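Side-chain contacts in putative transcription regulator (Lactobacillus plantarum WCFS1, PDB 3COL), which probably binds DNA as a dimeric TetR-family regulator of transcription, its targets and any effector being unidentified: residues Asp59-Tyr62 against Ala63-Asn67; Ile83-Thr86 against Thr87-Arg90; His166-Asn169 against Ile170-Arg174. All blocks are in the same frame, centred on the assembly; numbering follows the deposited sequence. Where two conformers were deposited one is given.

Contact 1 (Asp59-Tyr62 against Ala63-Asn67)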
loop_
_atom_site.group_PDB
_atom_site.type_symbol
_atom_site.label_atom_id
_atom_site.label_comp_id
_atom_site.label_asym_id
_atom_site.label_seq_id
_atom_site.Cartn_x
_atom_site.Cartn_y
_atom_site.Cartn_z
ATOM N N ASP A 59 11.128 7.365 14.260
ATOM C CA ASP A 59 10.139 8.412 14.382
ATOM C C ASP A 59 10.607 9.656 13.638
ATOM O O ASP A 59 9.800 10.357 13.055
ATOM C CB ASP A 59 9.863 8.779 15.847
ATOM C CG ASP A 59 9.089 7.694 16.601
ATOM O OD1 ASP A 59 8.660 6.703 15.962
ATOM O OD2 ASP A 59 8.936 7.832 17.841
ATOM N N SER A 60 11.922 9.925 13.696
ATOM C CA SER A 60 12.523 11.096 13.034
ATOM C C SER A 60 12.374 11.018 11.513
ATOM O O SER A 60 11.968 11.989 10.857
ATOM C CB SER A 60 13.986 11.259 13.437
ATOM O OG SER A 60 14.582 12.356 12.752
ATOM N N VAL A 61 12.674 9.856 10.953
ATOM C CA VAL A 61 12.473 9.633 9.528
ATOM C C VAL A 61 10.981 9.652 9.141
ATOM O O VAL A 61 10.611 10.198 8.089
ATOM C CB VAL A 61 13.170 8.334 9.039
ATOM C CG1 VAL A 61 12.800 8.040 7.582
ATOM C CG2 VAL A 61 14.711 8.463 9.238
ATOM N N TYR A 62 10.135 9.053 9.967
ATOM C CA TYR A 62 8.673 9.167 9.738
ATOM C C TYR A 62 8.232 10.640 9.596
ATOM O O TYR A 62 7.592 10.999 8.595
ATOM C CB TYR A 62 7.854 8.447 10.809
ATOM C CG TYR A 62 6.357 8.359 10.447
ATOM C CD1 TYR A 62 5.919 7.507 9.449
ATOM C CD2 TYR A 62 5.411 9.161 11.095
ATOM C CE1 TYR A 62 4.586 7.435 9.103
ATOM C CE2 TYR A 62 4.072 9.106 10.755
ATOM C CZ TYR A 62 3.669 8.240 9.758
ATOM O OH TYR A 62 2.334 8.175 9.416
ATOM N N ALA A 63 8.600 11.487 10.571
ATOM C CA ALA A 63 8.175 12.877 10.574
ATOM C C ALA A 63 8.793 13.669 9.408
ATOM O O ALA A 63 8.129 14.514 8.833
ATOM C CB ALA A 63 8.484 13.550 11.924
ATOM N N ARG A 64 10.058 13.389 9.068
ATOM C CA ARG A 64 10.697 13.973 7.895
ATOM C C ARG A 64 9.940 13.690 6.598
ATOM O O ARG A 64 9.626 14.629 5.841
ATOM C CB ARG A 64 12.133 13.470 7.729
ATOM C CG ARG A 64 12.944 14.246 6.674
ATOM C CD ARG A 64 14.324 13.664 6.468
ATOM N NE ARG A 64 14.300 12.379 5.776
ATOM C CZ ARG A 64 15.402 11.772 5.325
ATOM N NH1 ARG A 64 16.596 12.348 5.500
ATOM N NH2 ARG A 64 15.311 10.596 4.700
ATOM N N GLU A 65 9.678 12.412 6.328
ATOM C CA GLU A 65 8.932 12.045 5.121
ATOM C C GLU A 65 7.527 12.669 5.078
ATOM O O GLU A 65 7.183 13.317 4.096
ATOM C CB GLU A 65 8.850 10.513 4.920
ATOM C CG GLU A 65 10.239 9.840 4.716
ATOM C CD GLU A 65 11.107 10.580 3.714
ATOM O OE1 GLU A 65 10.672 10.748 2.541
ATOM O OE2 GLU A 65 12.216 11.010 4.094
ATOM N N THR A 66 6.735 12.488 6.139
ATOM C CA THR A 66 5.366 13.021 6.158
ATOM C C THR A 66 5.314 14.527 6.061
ATOM O O THR A 66 4.470 15.077 5.365
ATOM C CB THR A 66 4.547 12.530 7.364
ATOM O OG1 THR A 66 5.203 12.885 8.580
ATOM C CG2 THR A 66 4.383 11.053 7.288
ATOM N N ASN A 67 6.234 15.199 6.742
ATOM C CA ASN A 67 6.295 16.661 6.678
ATOM C C ASN A 67 6.729 17.231 5.328
ATOM O O ASN A 67 6.474 18.385 5.020
ATOM C CB ASN A 67 7.143 17.196 7.826
ATOM C CG ASN A 67 6.336 17.331 9.103
ATOM O OD1 ASN A 67 6.265 16.408 9.923
ATOM N ND2 ASN A 67 5.673 18.471 9.248
#
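Residues Asp59-Tyr62 and Ala63-Asn67 follow one another along helix 54-67, joined by regular i to i+4 backbone bonds such as Glu65 N to Val61 O at 3.0 Å, with an N-H...O angle of 176°. The side chains that meet most directly are Tyr62 and Thr66, one turn apart. With CG of Tyr62 anti to the backbone N (chi1 -170°), the phenol ring stands out from the helix, leaning somewhat toward the next turn, and the CG2 methyl of Thr66 sits over one of its faces, displaced toward the rim. This is a CH-pi contact: CG2 lies 4.0 Å from the centroid of the Tyr62 ring, 17° off the normal, and nearest to CZ. Thr66 OG1 lies 3.0 Å from Tyr62 O, the carbonyl that also accepts the backbone N-H of Thr66.

On another side of the helix, Val61 CG1 touches Glu65 CG at 4.2 Å, and Val61 itself packs on Val19 and Ala20 of helix 11-26 and on Ile109 of helix 106-117. Arg64 and Glu65 are sequence neighbours whose charged ends converge. The arginine chain runs out straight and then bends at chi3, which brings Arg64 NE within 3.0 Å of Glu65 OE2, the oxygen tilted out of the guanidinium plane; NH2 adds a weaker bond to the same oxygen. Each charge has a further mate, for Arg64 NH1 pairs with Asp17 and Glu65 OE1 is held by Arg68 and Ser106.

The chemistry is thus divided around the helix: an aromatic-methyl contact at Tyr62, and a chain of charges from Asp17 through Arg64 and Glu65 to Arg68. These charges link helix 54-67 to helix 11-26, in the presumed DNA-binding part, and Ser106 joins helix 106-117 to Glu65, whose carboxylate is probably kept ionised by its two arginines.

Contact 2 (Ile83-Thr86 against Thr87-Arg90)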
loop_
_atom_site.group_PDB
_atom_site.type_symbol
_atom_site.label_atom_id
_atom_site.label_comp_id
_atom_site.label_asym_id
_atom_site.label_seq_id
_atom_site.Cartn_x
_atom_site.Cartn_y
_atom_site.Cartn_z
ATOM N N ILE A 83 -12.925 28.350 -0.018
ATOM C CA ILE A 83 -12.622 27.687 -1.290
ATOM C C ILE A 83 -13.461 26.403 -1.382
ATOM O O ILE A 83 -13.575 25.648 -0.413
ATOM C CB ILE A 83 -11.116 27.321 -1.416
ATOM C CG1 ILE A 83 -10.230 28.544 -1.186
ATOM C CG2 ILE A 83 -10.792 26.620 -2.786
ATOM C CD1 ILE A 83 -10.577 29.770 -2.036
ATOM N N ASP A 84 -14.078 26.148 -2.530
ATOM C CA ASP A 84 -14.947 24.986 -2.549
ATOM C C ASP A 84 -14.135 23.692 -2.374
ATOM O O ASP A 84 -12.950 23.613 -2.737
ATOM C CB ASP A 84 -15.813 24.951 -3.797
ATOM C CG ASP A 84 -15.064 24.492 -4.987
ATOM O OD1 ASP A 84 -14.284 25.309 -5.542
ATOM O OD2 ASP A 84 -15.263 23.316 -5.360
ATOM N N VAL A 85 -14.764 22.688 -1.768
ATOM C CA VAL A 85 -14.019 21.493 -1.394
ATOM C C VAL A 85 -13.471 20.721 -2.570
ATOM O O VAL A 85 -12.469 20.033 -2.428
ATOM C CB VAL A 85 -14.827 20.541 -0.482
ATOM C CG1 VAL A 85 -15.052 21.202 0.860
ATOM C CG2 VAL A 85 -16.175 20.118 -1.147
ATOM N N THR A 86 -14.136 20.817 -3.724
ATOM C CA THR A 86 -13.767 20.058 -4.920
ATOM C C THR A 86 -12.434 20.530 -5.430
ATOM O O THR A 86 -11.565 19.716 -5.826
ATOM C CB THR A 86 -14.894 20.152 -6.038
ATOM O OG1 THR A 86 -16.030 19.410 -5.602
ATOM C CG2 THR A 86 -14.434 19.581 -7.392
ATOM N N THR A 87 -12.294 21.859 -5.457
ATOM C CA THR A 87 -11.042 22.527 -5.811
ATOM C C THR A 87 -9.907 22.140 -4.809
ATOM O O THR A 87 -8.807 21.798 -5.225
ATOM C CB THR A 87 -11.254 24.071 -5.839
ATOM O OG1 THR A 87 -12.230 24.383 -6.845
ATOM C CG2 THR A 87 -9.948 24.828 -6.158
ATOM N N ARG A 88 -10.176 22.240 -3.506
ATOM C CA ARG A 88 -9.155 21.940 -2.506
ATOM C C ARG A 88 -8.717 20.476 -2.530
ATOM O O ARG A 88 -7.554 20.206 -2.327
ATOM C CB ARG A 88 -9.629 22.309 -1.082
ATOM C CG ARG A 88 -9.752 23.805 -0.861
ATOM C CD ARG A 88 -10.040 24.072 0.613
ATOM N NE ARG A 88 -11.472 24.090 0.885
ATOM C CZ ARG A 88 -12.017 23.926 2.084
ATOM N NH1 ARG A 88 -13.340 23.989 2.208
ATOM N NH2 ARG A 88 -11.251 23.700 3.145
ATOM N N ILE A 89 -9.645 19.539 -2.741
ATOM C CA ILE A 89 -9.286 18.124 -2.948
ATOM C C ILE A 89 -8.343 17.940 -4.161
ATOM O O ILE A 89 -7.342 17.244 -4.074
ATOM C CB ILE A 89 -10.548 17.191 -3.023
ATOM C CG1 ILE A 89 -11.219 17.132 -1.661
ATOM C CG2 ILE A 89 -10.152 15.705 -3.440
ATOM C CD1 ILE A 89 -12.566 16.432 -1.670
ATOM N N ARG A 90 -8.654 18.581 -5.276
ATOM C CA ARG A 90 -7.804 18.479 -6.447
ATOM C C ARG A 90 -6.393 19.018 -6.176
ATOM O O ARG A 90 -5.399 18.380 -6.543
ATOM C CB ARG A 90 -8.443 19.168 -7.662
ATOM C CG ARG A 90 -7.740 18.832 -8.990
ATOM C CD ARG A 90 -8.346 19.579 -10.180
ATOM N NE ARG A 90 -8.019 21.009 -10.121
ATOM C CZ ARG A 90 -8.865 21.963 -9.724
ATOM N NH1 ARG A 90 -10.089 21.648 -9.358
ATOM N NH2 ARG A 90 -8.486 23.234 -9.708
#
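Thr87 opens the second segment by answering Asp84, the N-cap of helix 85-102. Its OG1 donates to Asp84 OD1 at 2.6 Å, on the syn side of the carboxylate, while its backbone N makes a weak bond to OD2, which also takes a weak one from Thr86 N. The carboxylate is brought back over the first turn because CG of Asp84 lies between its own backbone N and carbonyl carbon (chi1 78°). The Thr87 methyl, CG2, turns instead to Ile83 CG2, 3.9 Å away. Arg88 then folds back past the start of the helix: its CG packs against Ile83 CG2 at 3.6 Å, and NE donates to Ile83 O at 2.9 Å from well above the carbonyl plane. A weaker bond from NH1 reaches the same oxygen, and NH2 is taken up by Leu78 O, so the guanidinium joins two carbonyls of the chain before the helix. Ile89 CG1 lies against Val85 O, and Arg90 continues the regular backbone bonding with its N-H to Thr86 O. Around this start of the helix, Val85 and Ile89 meet Ala141 of helix 133-143, whereas Thr86 and Ile89 lean on Trp190 of helix 182-193.

Contact 3 (His166-Asn169 against Ile170-Arg174)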
loop_
_atom_site.group_PDB
_atom_site.type_symbol
_atom_site.label_atom_id
_atom_site.label_comp_id
_atom_site.label_asym_id
_atom_site.label_seq_id
_atom_site.Cartn_x
_atom_site.Cartn_y
_atom_site.Cartn_z
ATOM N N HIS A 166 1.814 4.064 -8.954
ATOM C CA HIS A 166 2.236 4.795 -10.146
ATOM C C HIS A 166 3.720 5.190 -10.004
ATOM O O HIS A 166 4.496 5.045 -10.932
ATOM C CB HIS A 166 1.301 6.016 -10.318
ATOM C CG HIS A 166 1.603 6.872 -11.517
ATOM N ND1 HIS A 166 1.712 6.365 -12.797
ATOM C CD2 HIS A 166 1.768 8.212 -11.631
ATOM C CE1 HIS A 166 1.951 7.354 -13.645
ATOM N NE2 HIS A 166 1.994 8.483 -12.963
ATOM N N THR A 167 4.107 5.657 -8.811
ATOM C CA THR A 167 5.496 6.058 -8.542
ATOM C C THR A 167 6.487 4.895 -8.648
ATOM O O THR A 167 7.505 5.020 -9.299
ATOM C CB THR A 167 5.615 6.683 -7.154
ATOM O OG1 THR A 167 4.713 7.811 -7.098
ATOM C CG2 THR A 167 7.079 7.140 -6.885
ATOM N N THR A 168 6.168 3.763 -8.022
ATOM C CA THR A 168 7.049 2.610 -8.074
ATOM C C THR A 168 7.041 1.991 -9.479
ATOM O O THR A 168 8.061 1.483 -9.925
ATOM C CB THR A 168 6.695 1.558 -6.967
ATOM O OG1 THR A 168 5.379 1.088 -7.182
ATOM C CG2 THR A 168 6.718 2.167 -5.577
ATOM N N ASN A 169 5.915 2.064 -10.192
ATOM C CA ASN A 169 5.900 1.619 -11.600
ATOM C C ASN A 169 6.947 2.382 -12.412
ATOM O O ASN A 169 7.666 1.801 -13.253
ATOM C CB ASN A 169 4.524 1.837 -12.263
ATOM C CG ASN A 169 3.486 0.772 -11.916
ATOM O OD1 ASN A 169 3.802 -0.305 -11.432
ATOM N ND2 ASN A 169 2.200 1.100 -12.174
ATOM N N ILE A 170 7.043 3.689 -12.159
ATOM C CA ILE A 170 8.033 4.516 -12.865
ATOM C C ILE A 170 9.470 4.146 -12.446
ATOM O O ILE A 170 10.355 4.066 -13.296
ATOM C CB ILE A 170 7.703 6.045 -12.746
ATOM C CG1 ILE A 170 6.431 6.377 -13.566
ATOM C CG2 ILE A 170 8.902 6.961 -13.209
ATOM C CD1 ILE A 170 5.714 7.638 -13.100
ATOM N N SER A 171 9.701 3.891 -11.155
ATOM C CA SER A 171 11.039 3.469 -10.687
ATOM C C SER A 171 11.465 2.114 -11.226
ATOM O O SER A 171 12.662 1.846 -11.358
ATOM C CB SER A 171 11.101 3.424 -9.134
ATOM O OG SER A 171 10.745 4.685 -8.620
ATOM N N LYS A 172 10.483 1.251 -11.486
ATOM C CA LYS A 172 10.717 -0.108 -11.995
ATOM C C LYS A 172 10.886 -0.173 -13.519
ATOM O O LYS A 172 11.060 -1.251 -14.093
ATOM C CB LYS A 172 9.568 -1.014 -11.564
ATOM C CG LYS A 172 9.855 -1.648 -10.184
ATOM C CD LYS A 172 8.679 -1.576 -9.240
ATOM C CE LYS A 172 7.608 -2.612 -9.526
ATOM N NZ LYS A 172 6.905 -2.943 -8.202
ATOM N N GLY A 173 10.819 0.983 -14.158
ATOM C CA GLY A 173 10.945 1.075 -15.594
ATOM C C GLY A 173 9.746 0.540 -16.335
ATOM O O GLY A 173 9.876 0.165 -17.479
ATOM N N ARG A 174 8.571 0.513 -15.713
ATOM C CA ARG A 174 7.401 -0.044 -16.408
ATOM C C ARG A 174 6.883 0.875 -17.509
ATOM O O ARG A 174 6.335 0.401 -18.502
ATOM C CB ARG A 174 6.272 -0.388 -15.434
ATOM C CG ARG A 174 6.662 -1.470 -14.456
ATOM C CD ARG A 174 5.469 -1.890 -13.657
ATOM N NE ARG A 174 5.729 -3.147 -12.960
ATOM C CZ ARG A 174 4.941 -3.689 -12.030
ATOM N NH1 ARG A 174 3.812 -3.078 -11.632
ATOM N NH2 ARG A 174 5.309 -4.844 -11.483
HETATM O O HOH W 1 9.292 7.154 -9.658
HETATM O O HOH W 2 4.712 -0.741 -8.627
#
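Helix 152-171 ends within these residues: Ile170 N and Ser171 N still bond back to His166 O and Thr167 O, and Gly173, with positive phi (72°), then turns the chain away. Gly173 N returns to Ile170 O, and Arg174 N reaches Asn169 O at 2.9 Å. One turn on from His166, the CD1 methyl of Ile170 lies over one face of the His166 imidazole, 4.0 Å from its centroid and offset toward CE1 and NE2. ND1 of that ring is hydrogen-bonded to Tyr175.

Asn169 works with both ends of its amide. The Arg174 chain, extended from CG to NE, carries NH1 back to Asn169 OD1, which accepts from it at 2.8 Å, the two planar groups being 37° apart; OD1 also accepts from a water that links it to Lys172 NZ. The ND2 end binds Tyr175 OH and Ser153 OG of the second subunit. With an alanine here, Arg174 NH1, Tyr175 OH and that serine would probably lose their amide partner, and the guanidinium is likely to swing more freely. Lys172 CE lies over one face of the same guanidinium, 3.7 Å above its plane.

Two backbone bonds back into the last turn and a glycine of positive phi define a Schellman motif, here closing a helix at the subunit interface, where His166 and Asn169 also pack on Leu154 of the second subunit.

Overall arrangement
The three contacts follow one another along the chain without touching, and each illustrates a different station of a helix: the later turns in contact 1, the N-terminus in contact 2, the C-terminus in contact 3. Contact 1 begins within the TetR family region, with centre about 26 Å from that of contact 2 and about 23 Å from that of contact 3; contacts 2 and 3 lie about 28 Å apart, centre to centre. Helix 85-102, which contact 2 opens, bridges much of that last gap, since its Leu101 packs on Thr167 and Ile170 of contact 3. Among the three, contact 3 alone meets the second subunit. No ligand site is identified.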